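Hypoxanthine phosphoribosyltransferase (Bacillus anthracis, PDB 4QYI) probably salvages purine bases by transferring the phosphoribosyl group of PRPP to hypoxanthine or guanine, a magnesium-dependent reaction that yields the nucleotide and pyrophosphate. Local coordinates at residues Val99-Ile104 against Leu108-Leu113; Thr129-Pro134 against Tyr158-Ala163; Glu24-Ile29 against Arg56-Asp61. All coordinates share one frame; numbering follows the deposited sequence.

Interaction 1 of 3, residues Val99-Ile104 against Leu108-Leu113. With MG (magnesium ion), chain F; PO4 (phosphate ion), chain H.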
loop_
_atom_site.group_PDB
_atom_site.type_symbol
_atom_site.label_atom_id
_atom_site.label_comp_id
_atom_site.label_asym_id
_atom_site.label_seq_id
_atom_site.Cartn_x
_atom_site.Cartn_y
_atom_site.Cartn_z
ATOM N N VAL A 99 -2.448 -14.080 2.946
ATOM C CA VAL A 99 -2.292 -13.398 1.660
ATOM C C VAL A 99 -3.554 -12.590 1.463
ATOM O O VAL A 99 -4.671 -13.128 1.498
ATOM C CB VAL A 99 -2.090 -14.388 0.515
ATOM C CG1 VAL A 99 -1.932 -13.669 -0.823
ATOM C CG2 VAL A 99 -0.873 -15.240 0.801
ATOM N N VAL A 100 -3.356 -11.300 1.237
ATOM C CA VAL A 100 -4.456 -10.349 1.113
ATOM C C VAL A 100 -4.704 -9.883 -0.316
ATOM O O VAL A 100 -3.795 -9.412 -0.978
ATOM C CB VAL A 100 -4.186 -9.153 2.051
ATOM C CG1 VAL A 100 -5.211 -8.052 1.872
ATOM C CG2 VAL A 100 -4.180 -9.617 3.494
ATOM N N GLU A 101 -5.936 -10.070 -0.778
ATOM C CA GLU A 101 -6.371 -9.650 -2.092
ATOM C C GLU A 101 -7.557 -8.738 -2.028
ATOM O O GLU A 101 -8.275 -8.679 -1.023
ATOM C CB GLU A 101 -6.808 -10.845 -2.952
ATOM C CG GLU A 101 -5.720 -11.461 -3.787
ATOM C CD GLU A 101 -5.350 -10.615 -5.011
ATOM O OE1 GLU A 101 -4.648 -11.173 -5.872
ATOM O OE2 GLU A 101 -5.770 -9.432 -5.164
ATOM N N ASP A 102 -7.745 -8.003 -3.115
ATOM C CA ASP A 102 -8.897 -7.137 -3.256
ATOM C C ASP A 102 -10.037 -7.979 -3.812
ATOM O O ASP A 102 -11.172 -7.854 -3.386
ATOM C CB ASP A 102 -8.599 -5.954 -4.196
ATOM C CG ASP A 102 -7.988 -6.385 -5.526
ATOM O OD1 ASP A 102 -7.292 -7.414 -5.611
ATOM O OD2 ASP A 102 -8.178 -5.650 -6.504
ATOM N N ILE A 103 -9.718 -8.854 -4.764
ATOM C CA ILE A 103 -10.739 -9.675 -5.409
ATOM C C ILE A 103 -10.277 -11.061 -5.762
ATOM O O ILE A 103 -9.124 -11.257 -6.138
ATOM C CB ILE A 103 -11.148 -9.061 -6.767
ATOM C CG1 ILE A 103 -11.710 -7.662 -6.569
ATOM C CG2 ILE A 103 -12.193 -9.934 -7.482
ATOM C CD1 ILE A 103 -11.840 -6.867 -7.852
ATOM N N ILE A 104 -11.176 -12.027 -5.640
ATOM C CA ILE A 104 -10.885 -13.374 -6.057
ATOM C C ILE A 104 -12.068 -13.746 -6.918
ATOM O O ILE A 104 -13.198 -13.666 -6.461
ATOM C CB ILE A 104 -10.805 -14.381 -4.909
ATOM C CG1 ILE A 104 -9.678 -14.022 -3.952
ATOM C CG2 ILE A 104 -10.577 -15.776 -5.469
ATOM C CD1 ILE A 104 -9.548 -15.032 -2.835
ATOM N N LEU A 108 -7.698 -18.713 -10.249
ATOM C CA LEU A 108 -6.582 -19.323 -10.964
ATOM C C LEU A 108 -5.247 -18.728 -10.557
ATOM O O LEU A 108 -4.295 -19.443 -10.287
ATOM C CB LEU A 108 -6.800 -19.175 -12.480
ATOM C CG LEU A 108 -7.988 -19.965 -13.052
ATOM C CD1 LEU A 108 -8.332 -19.559 -14.475
ATOM C CD2 LEU A 108 -7.714 -21.460 -12.992
ATOM N N THR A 109 -5.182 -17.408 -10.510
ATOM C CA THR A 109 -3.948 -16.713 -10.160
ATOM C C THR A 109 -3.519 -16.878 -8.714
ATOM O O THR A 109 -2.340 -16.991 -8.395
ATOM C CB THR A 109 -4.070 -15.222 -10.500
ATOM O OG1 THR A 109 -4.142 -15.093 -11.925
ATOM C CG2 THR A 109 -2.873 -14.444 -9.999
ATOM N N LEU A 110 -4.480 -16.903 -7.827
ATOM C CA LEU A 110 -4.156 -17.051 -6.435
ATOM C C LEU A 110 -3.743 -18.498 -6.130
ATOM O O LEU A 110 -2.925 -18.741 -5.240
ATOM C CB LEU A 110 -5.358 -16.618 -5.646
ATOM C CG LEU A 110 -5.123 -16.219 -4.210
ATOM C CD1 LEU A 110 -4.068 -15.114 -4.090
ATOM C CD2 LEU A 110 -6.456 -15.730 -3.692
ATOM N N HIS A 111 -4.281 -19.449 -6.893
ATOM C CA HIS A 111 -3.903 -20.857 -6.737
ATOM C C HIS A 111 -2.430 -20.988 -7.116
ATOM O O HIS A 111 -1.663 -21.683 -6.455
ATOM C CB HIS A 111 -4.768 -21.743 -7.639
ATOM C CG HIS A 111 -4.493 -23.209 -7.504
ATOM N ND1 HIS A 111 -5.057 -23.989 -6.517
ATOM C CD2 HIS A 111 -3.736 -24.045 -8.255
ATOM C CE1 HIS A 111 -4.650 -25.239 -6.657
ATOM N NE2 HIS A 111 -3.851 -25.301 -7.708
ATOM N N PHE A 112 -2.034 -20.288 -8.173
ATOM C CA PHE A 112 -0.661 -20.306 -8.630
ATOM C C PHE A 112 0.222 -19.648 -7.556
ATOM O O PHE A 112 1.291 -20.149 -7.208
ATOM C CB PHE A 112 -0.594 -19.569 -9.979
ATOM C CG PHE A 112 0.702 -19.688 -10.685
ATOM C CD1 PHE A 112 1.717 -18.770 -10.460
ATOM C CD2 PHE A 112 0.887 -20.690 -11.617
ATOM C CE1 PHE A 112 2.912 -18.872 -11.138
ATOM C CE2 PHE A 112 2.077 -20.794 -12.305
ATOM C CZ PHE A 112 3.092 -19.885 -12.068
ATOM N N LEU A 113 -0.222 -18.526 -7.007
ATOM C CA LEU A 113 0.565 -17.854 -5.961
ATOM C C LEU A 113 0.657 -18.713 -4.694
ATOM O O LEU A 113 1.666 -18.710 -3.996
ATOM C CB LEU A 113 0.017 -16.472 -5.638
ATOM C CG LEU A 113 0.076 -15.480 -6.801
ATOM C CD1 LEU A 113 -0.444 -14.125 -6.349
ATOM C CD2 LEU A 113 1.490 -15.323 -7.341
HETATM MG MG MG F . -5.731 -7.992 -6.692
HETATM P P PO4 H . -7.733 -14.534 -9.020
HETATM O O1 PO4 H . -7.221 -13.128 -9.114
HETATM O O2 PO4 H . -9.227 -14.497 -8.845
HETATM O O3 PO4 H . -7.485 -15.355 -10.266
HETATM O O4 PO4 H . -7.043 -15.216 -7.886
HETATM O O HOH W 1 -6.121 -6.640 -8.218
HETATM O O HOH W 2 -7.329 -9.499 -7.389
HETATM O O HOH W 3 -4.426 -9.518 -7.602
HETATM O O HOH W 4 -4.277 -7.106 -6.028
#

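Interaction 2 of 3, residues Thr129-Pro134 against Tyr158-Ala163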
loop_
_atom_site.group_PDB
_atom_site.type_symbol
_atom_site.label_atom_id
_atom_site.label_comp_id
_atom_site.label_asym_id
_atom_site.label_seq_id
_atom_site.Cartn_x
_atom_site.Cartn_y
_atom_site.Cartn_z
ATOM N N THR A 129 -9.725 -12.027 1.225
ATOM C CA THR A 129 -10.093 -11.142 0.134
ATOM C C THR A 129 -11.226 -10.233 0.551
ATOM O O THR A 129 -12.105 -10.617 1.314
ATOM C CB THR A 129 -10.501 -11.924 -1.142
ATOM O OG1 THR A 129 -10.726 -11.020 -2.237
ATOM C CG2 THR A 129 -11.751 -12.739 -0.901
ATOM N N LEU A 130 -11.188 -9.012 0.042
ATOM C CA LEU A 130 -12.219 -8.051 0.337
ATOM C C LEU A 130 -13.478 -8.478 -0.381
ATOM O O LEU A 130 -14.559 -8.493 0.212
ATOM C CB LEU A 130 -11.831 -6.660 -0.163
ATOM C CG LEU A 130 -12.883 -5.571 0.090
ATOM C CD1 LEU A 130 -13.145 -5.390 1.573
ATOM C CD2 LEU A 130 -12.431 -4.253 -0.507
ATOM N N LEU A 131 -13.325 -8.827 -1.663
ATOM C CA LEU A 131 -14.457 -9.214 -2.497
ATOM C C LEU A 131 -14.263 -10.600 -3.083
ATOM O O LEU A 131 -13.143 -10.968 -3.440
ATOM C CB LEU A 131 -14.607 -8.215 -3.629
ATOM C CG LEU A 131 -14.621 -6.733 -3.227
ATOM C CD1 LEU A 131 -14.583 -5.865 -4.481
ATOM C CD2 LEU A 131 -15.806 -6.373 -2.351
ATOM N N ASP A 132 -15.352 -11.367 -3.168
ATOM C CA ASP A 132 -15.315 -12.723 -3.689
ATOM C C ASP A 132 -16.446 -12.902 -4.710
ATOM O O ASP A 132 -17.564 -12.387 -4.527
ATOM C CB ASP A 132 -15.456 -13.746 -2.538
ATOM C CG ASP A 132 -15.042 -15.170 -2.939
ATOM O OD1 ASP A 132 -14.308 -15.316 -3.933
ATOM O OD2 ASP A 132 -15.380 -16.141 -2.211
ATOM N N LYS A 133 -16.138 -13.626 -5.780
ATOM C CA LYS A 133 -17.093 -13.928 -6.846
ATOM C C LYS A 133 -16.952 -15.420 -7.078
ATOM O O LYS A 133 -16.332 -15.827 -8.052
ATOM C CB LYS A 133 -16.756 -13.142 -8.135
ATOM C CG LYS A 133 -16.828 -11.610 -7.952
ATOM C CD LYS A 133 -16.197 -10.550 -8.895
ATOM C CE LYS A 133 -16.806 -10.179 -10.247
ATOM N NZ LYS A 133 -16.023 -9.052 -10.867
ATOM N N PRO A 134 -17.497 -16.242 -6.162
ATOM C CA PRO A 134 -17.361 -17.696 -6.256
ATOM C C PRO A 134 -18.017 -18.306 -7.480
ATOM O O PRO A 134 -17.682 -19.432 -7.818
ATOM C CB PRO A 134 -18.030 -18.221 -4.972
ATOM C CG PRO A 134 -18.252 -17.038 -4.108
ATOM C CD PRO A 134 -18.307 -15.841 -5.005
ATOM N N TYR A 158 -11.613 2.079 -3.387
ATOM C CA TYR A 158 -10.947 1.426 -2.265
ATOM C C TYR A 158 -9.747 0.575 -2.743
ATOM O O TYR A 158 -9.601 -0.586 -2.371
ATOM C CB TYR A 158 -11.988 0.583 -1.492
ATOM C CG TYR A 158 -11.591 0.186 -0.082
ATOM C CD1 TYR A 158 -11.671 1.099 0.977
ATOM C CD2 TYR A 158 -11.188 -1.111 0.210
ATOM C CE1 TYR A 158 -11.312 0.735 2.267
ATOM C CE2 TYR A 158 -10.843 -1.487 1.502
ATOM C CZ TYR A 158 -10.911 -0.562 2.521
ATOM O OH TYR A 158 -10.544 -0.957 3.785
ATOM N N GLY A 159 -8.899 1.185 -3.565
ATOM C CA GLY A 159 -7.721 0.520 -4.117
ATOM C C GLY A 159 -7.857 -0.145 -5.476
ATOM O O GLY A 159 -6.864 -0.337 -6.170
ATOM N N ILE A 160 -9.092 -0.439 -5.874
ATOM C CA ILE A 160 -9.407 -1.093 -7.142
ATOM C C ILE A 160 -9.618 -0.063 -8.255
ATOM O O ILE A 160 -10.400 0.900 -8.126
ATOM C CB ILE A 160 -10.688 -1.932 -6.978
ATOM C CG1 ILE A 160 -10.536 -2.825 -5.758
ATOM C CG2 ILE A 160 -10.988 -2.763 -8.220
ATOM C CD1 ILE A 160 -11.796 -3.539 -5.337
ATOM N N ASP A 161 -8.960 -0.284 -9.384
ATOM C CA ASP A 161 -9.052 0.644 -10.504
ATOM C C ASP A 161 -9.779 0.128 -11.734
ATOM O O ASP A 161 -10.211 -1.012 -11.818
ATOM C CB ASP A 161 -7.654 0.938 -11.034
ATOM C CG ASP A 161 -7.051 -0.262 -11.772
ATOM O OD1 ASP A 161 -7.057 -1.379 -11.220
ATOM O OD2 ASP A 161 -6.563 -0.098 -12.912
ATOM N N CYS A 162 -9.922 1.042 -12.678
ATOM C CA CYS A 162 -10.411 0.743 -14.010
ATOM C C CYS A 162 -9.447 1.615 -14.819
ATOM O O CYS A 162 -9.488 2.853 -14.757
ATOM C CB CYS A 162 -11.866 1.110 -14.225
ATOM S SG CYS A 162 -12.256 1.038 -15.988
ATOM N N ALA A 163 -8.531 0.952 -15.514
ATOM C CA ALA A 163 -7.496 1.614 -16.303
ATOM C C ALA A 163 -6.711 2.618 -15.441
ATOM O O ALA A 163 -6.459 3.744 -15.856
ATOM C CB ALA A 163 -8.085 2.272 -17.547
#

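Interaction 3 of 3, residues Glu24-Ile29 against Arg56-Asp61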
loop_
_atom_site.group_PDB
_atom_site.type_symbol
_atom_site.label_atom_id
_atom_site.label_comp_id
_atom_site.label_asym_id
_atom_site.label_seq_id
_atom_site.Cartn_x
_atom_site.Cartn_y
_atom_site.Cartn_z
ATOM N N GLU A 24 -14.330 -6.565 11.271
ATOM C CA GLU A 24 -14.797 -7.916 11.511
ATOM C C GLU A 24 -13.833 -8.980 10.980
ATOM O O GLU A 24 -13.602 -9.999 11.631
ATOM C CB GLU A 24 -16.178 -8.071 10.895
ATOM C CG GLU A 24 -16.655 -9.522 10.749
ATOM C CD GLU A 24 -18.091 -9.602 10.276
ATOM O OE1 GLU A 24 -18.683 -10.694 10.403
ATOM O OE2 GLU A 24 -18.627 -8.576 9.787
ATOM N N LEU A 25 -13.264 -8.749 9.801
ATOM C CA LEU A 25 -12.292 -9.695 9.253
ATOM C C LEU A 25 -11.051 -9.756 10.137
ATOM O O LEU A 25 -10.489 -10.823 10.358
ATOM C CB LEU A 25 -11.890 -9.307 7.834
ATOM C CG LEU A 25 -12.995 -9.448 6.795
ATOM C CD1 LEU A 25 -12.504 -8.953 5.451
ATOM C CD2 LEU A 25 -13.518 -10.874 6.695
ATOM N N ALA A 26 -10.655 -8.606 10.673
ATOM C CA ALA A 26 -9.506 -8.564 11.558
ATOM C C ALA A 26 -9.779 -9.388 12.808
ATOM O O ALA A 26 -8.888 -10.065 13.298
ATOM C CB ALA A 26 -9.146 -7.128 11.916
ATOM N N LEU A 27 -11.000 -9.335 13.336
ATOM C CA LEU A 27 -11.327 -10.135 14.523
ATOM C C LEU A 27 -11.231 -11.633 14.199
ATOM O O LEU A 27 -10.756 -12.406 15.001
ATOM C CB LEU A 27 -12.718 -9.784 15.066
ATOM C CG LEU A 27 -12.889 -8.408 15.742
ATOM C CD1 LEU A 27 -14.367 -8.084 15.943
ATOM C CD2 LEU A 27 -12.131 -8.335 17.072
ATOM N N GLN A 28 -11.709 -12.031 13.028
ATOM C CA GLN A 28 -11.659 -13.435 12.623
ATOM C C GLN A 28 -10.204 -13.910 12.534
ATOM O O GLN A 28 -9.861 -14.987 12.998
ATOM C CB GLN A 28 -12.357 -13.610 11.290
ATOM C CG GLN A 28 -13.829 -13.251 11.318
ATOM C CD GLN A 28 -14.476 -13.336 9.950
ATOM O OE1 GLN A 28 -13.926 -13.925 9.030
ATOM N NE2 GLN A 28 -15.649 -12.732 9.814
ATOM N N ILE A 29 -9.350 -13.068 11.969
ATOM C CA ILE A 29 -7.925 -13.368 11.884
ATOM C C ILE A 29 -7.281 -13.481 13.276
ATOM O O ILE A 29 -6.549 -14.421 13.552
ATOM C CB ILE A 29 -7.206 -12.310 11.031
ATOM C CG1 ILE A 29 -7.680 -12.451 9.584
ATOM C CG2 ILE A 29 -5.689 -12.443 11.163
ATOM C CD1 ILE A 29 -7.268 -11.305 8.694
ATOM N N ARG A 56 -4.267 -2.476 10.686
ATOM C CA ARG A 56 -4.397 -1.543 11.794
ATOM C C ARG A 56 -5.405 -1.991 12.860
ATOM O O ARG A 56 -5.433 -1.432 13.943
ATOM C CB ARG A 56 -4.683 -0.127 11.294
ATOM C CG ARG A 56 -3.428 0.526 10.749
ATOM C CD ARG A 56 -3.670 1.947 10.318
ATOM N NE ARG A 56 -4.383 1.987 9.057
ATOM C CZ ARG A 56 -4.710 3.094 8.405
ATOM N NH1 ARG A 56 -4.418 4.289 8.923
ATOM N NH2 ARG A 56 -5.342 3.001 7.242
ATOM N N HIS A 57 -6.223 -2.988 12.531
ATOM C CA HIS A 57 -7.166 -3.568 13.474
ATOM C C HIS A 57 -6.643 -4.871 14.049
ATOM O O HIS A 57 -7.237 -5.406 14.973
ATOM C CB HIS A 57 -8.526 -3.808 12.832
ATOM C CG HIS A 57 -9.285 -2.542 12.586
ATOM N ND1 HIS A 57 -9.518 -2.031 11.329
ATOM C CD2 HIS A 57 -9.814 -1.649 13.456
ATOM C CE1 HIS A 57 -10.179 -0.891 11.436
ATOM N NE2 HIS A 57 -10.369 -0.638 12.714
ATOM N N ILE A 58 -5.532 -5.380 13.518
ATOM C CA ILE A 58 -4.959 -6.619 14.042
ATOM C C ILE A 58 -3.959 -6.264 15.128
ATOM O O ILE A 58 -2.982 -5.551 14.891
ATOM C CB ILE A 58 -4.295 -7.449 12.928
ATOM C CG1 ILE A 58 -5.369 -7.908 11.943
ATOM C CG2 ILE A 58 -3.581 -8.657 13.518
ATOM C CD1 ILE A 58 -4.808 -8.513 10.668
ATOM N N LYS A 59 -4.175 -6.808 16.312
ATOM C CA LYS A 59 -3.301 -6.496 17.447
ATOM C C LYS A 59 -2.093 -7.396 17.538
ATOM O O LYS A 59 -1.135 -7.043 18.197
ATOM C CB LYS A 59 -4.036 -6.436 18.814
ATOM C CG LYS A 59 -4.914 -5.190 19.105
ATOM C CD LYS A 59 -6.368 -5.332 18.668
ATOM C CE LYS A 59 -7.066 -6.243 19.663
ATOM N NZ LYS A 59 -8.444 -6.581 19.222
ATOM N N ASN A 60 -2.140 -8.566 16.907
ATOM C CA ASN A 60 -0.987 -9.454 16.898
ATOM C C ASN A 60 0.217 -8.738 16.282
ATOM O O ASN A 60 0.065 -7.713 15.591
ATOM C CB ASN A 60 -1.228 -10.684 16.014
ATOM C CG ASN A 60 -2.437 -11.503 16.429
ATOM O OD1 ASN A 60 -3.552 -10.991 16.463
ATOM N ND2 ASN A 60 -2.238 -12.802 16.653
ATOM N N ASP A 61 1.417 -9.271 16.533
ATOM C CA ASP A 61 2.629 -8.750 15.880
ATOM C C ASP A 61 2.487 -9.072 14.413
ATOM O O ASP A 61 2.444 -10.235 14.043
ATOM C CB ASP A 61 3.947 -9.428 16.323
ATOM C CG ASP A 61 4.531 -8.813 17.577
ATOM O OD1 ASP A 61 4.005 -7.779 18.046
ATOM O OD2 ASP A 61 5.535 -9.360 18.086
#

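Interaction 1 of 3, residues Val99-Ile104 against Leu108-Leu113
Leu110, on the first turn of the helix that begins at Leu108, reaches across to Ile104, Glu101 and Val99, and its side chain can be followed atom by atom. CB lies beside the bound phosphate, 3.1 Å from PO4 O4. From there CG turns anti to the backbone N (chi1 -159°), which carries the fork away from the anion and toward the strand. One branch, CD2, runs into Ile104, whose side chain crosses it at about a right angle; Leu110 CD2 and Ile104 CD1 are 3.3 Å apart, closer than carbons normally pack. The other branch, CD1, slides past Glu101 and Val99, which run the opposite way; Leu110 CD1 is 4.0 Å from Glu101 CG, and Val99 is more loosely met.

Strand 96-101, the following loop and helix 108-118 form the phosphate-binding corner of the type I phosphoribosyltransferase fold, the PRPP loop with its paired acidic residues. The phosphate here, probably from the crystallisation liquor, sits where that loop probably holds the 5'-phosphate of its substrate. It accepts a bond from Thr109 N to O3 (3.1 Å, 153°) and a weak one from Leu110 N to O4, while Asp105 N and Gly107 N add two more, so backbone N-H groups around the helix start grip the anion.

Glu101 has a second role beyond CG. Its chain bends at chi2 (-75°), and OE2 binds the magnesium ion at 2.1 Å, while Asp102 OD1 binds it at 2.0 Å; four waters complete six ligands. Asp102 N also donates to the anti lone pair of Glu101 OE2 (3.2 Å), which helps to fix the carboxylate. Water 2, a magnesium ligand, donates to Ile103 O, and water 1 donates to Asp102 OD2.

Interaction 2 of 3, residues Thr129-Pro134 against Tyr158-Ala163
Leu130, Ile160 and Tyr158 bury the most surface where the turn at the end of strand 124-129 meets the loop after strand 155-156. Leu130 brings its CD2 methyl obliquely to the CD2 and CE2 atoms of the Tyr158 ring: Leu130 CD2 is 3.5 Å from Tyr158 CD2 and 3.8 Å from Tyr158 CE2. With chi1 at 179° the leucine swings its fork away from its own N and out to the tyrosine. The phenol then passes on, with its OH hydrogen-bonded to Asp53, so the ring is held at its polar end by Asp53 and touched by Leu130.

Ile160, two residues beyond Tyr158, makes the second touch. Its CD1 meets the CD1 methyl of Leu131 at 3.7 Å, the two branches lying at a slant to one another. Neighbouring leucines on the turn thus each take one residue of the loop. Ile172 of strand 172-175 touches all four side chains, and Leu18 of helix 15-32 packs on Leu130 and Tyr158.

The turn itself is pinned by Thr129 OG1, which donates to Leu131 O at 2.7 Å from a position tilted 35° out of the carbonyl plane.

Within the phosphoribosyltransferase fold, the contact joins the largely parallel main sheet to the loop that runs between strands 155-156 and 172-175 of the small antiparallel sheet. The chemistry is purely apolar between the two segments, which implies that shape and burial hold them together, while polar bonds to other parts of the chain fix their positions.

Interaction 3 of 3, residues Glu24-Ile29 against Arg56-Asp61
The backbones come closest at Ala26 and Ile58, whose CA atoms are 5.5 Å apart, where a turn of helix 15-32 passes the irregular segment that links helix 48-55 to strand 62-71. The close approach is consistent with the small side chain of Ala26. Its single methyl meets two residues at once: Ala26 CB is 3.5 Å from His57 CB and 3.9 Å from Ile58 CG1. At His57 the touch is made by the methylene, while the imidazole heads away from the contact, its ND1 engaged in a weak hydrogen bond with Asp53 O.

One turn further along the helix, Ile29 uses its CG2 branch. Ile29 CG2 lies 4.1 Å from Ile58 CD1, and the two side chains cross at about a right angle. CG1 of Ile58 sits anti to the carbonyl carbon (chi1 -65°), and the extended next torsion (169°) carries CD1 on to Ile29, so that one isoleucine chain brushes the alanine with its middle and the second isoleucine with its tip.

Leu54 of helix 48-55 also packs on both Ala26 and Ile29, continuing the apolar patch. Charged groups lie around the margin: Lys59 NZ pairs with Glu30, and Arg56 makes salt bridges to Asp53 and to an acidic side chain of the neighbouring subunit.

Methyl and methylene groups do all the touching here. The chemistry therefore implies a seam held by van der Waals packing between helix and connector, with polar groups at its edge tying the connector to its own chain and to the dimer partner.

Overall arrangement
Interactions 1 and 2 are coupled, their centres 11 Å apart: strands 103-104 and 131-132 are neighbours in the central sheet, and probable backbone hydrogen bonds join Asp102 O to Leu131 N (2.9 Å) and Ile104 O to Lys133 N (3.0 Å). Interaction 1 holds the magnesium and phosphate sites, whereas interaction 2 lies near the magnesium, with the side chain of Ile160 about 7 Å from the metal and touching Asp102. Interaction 3 stands apart, about 20 Å from either by centres, although its nearest atoms come within about 4 Å of interaction 2 without touching it. It joins helix 15-32 to the connector after helix 48-55, and Leu18 of the former helix reaches interaction 2.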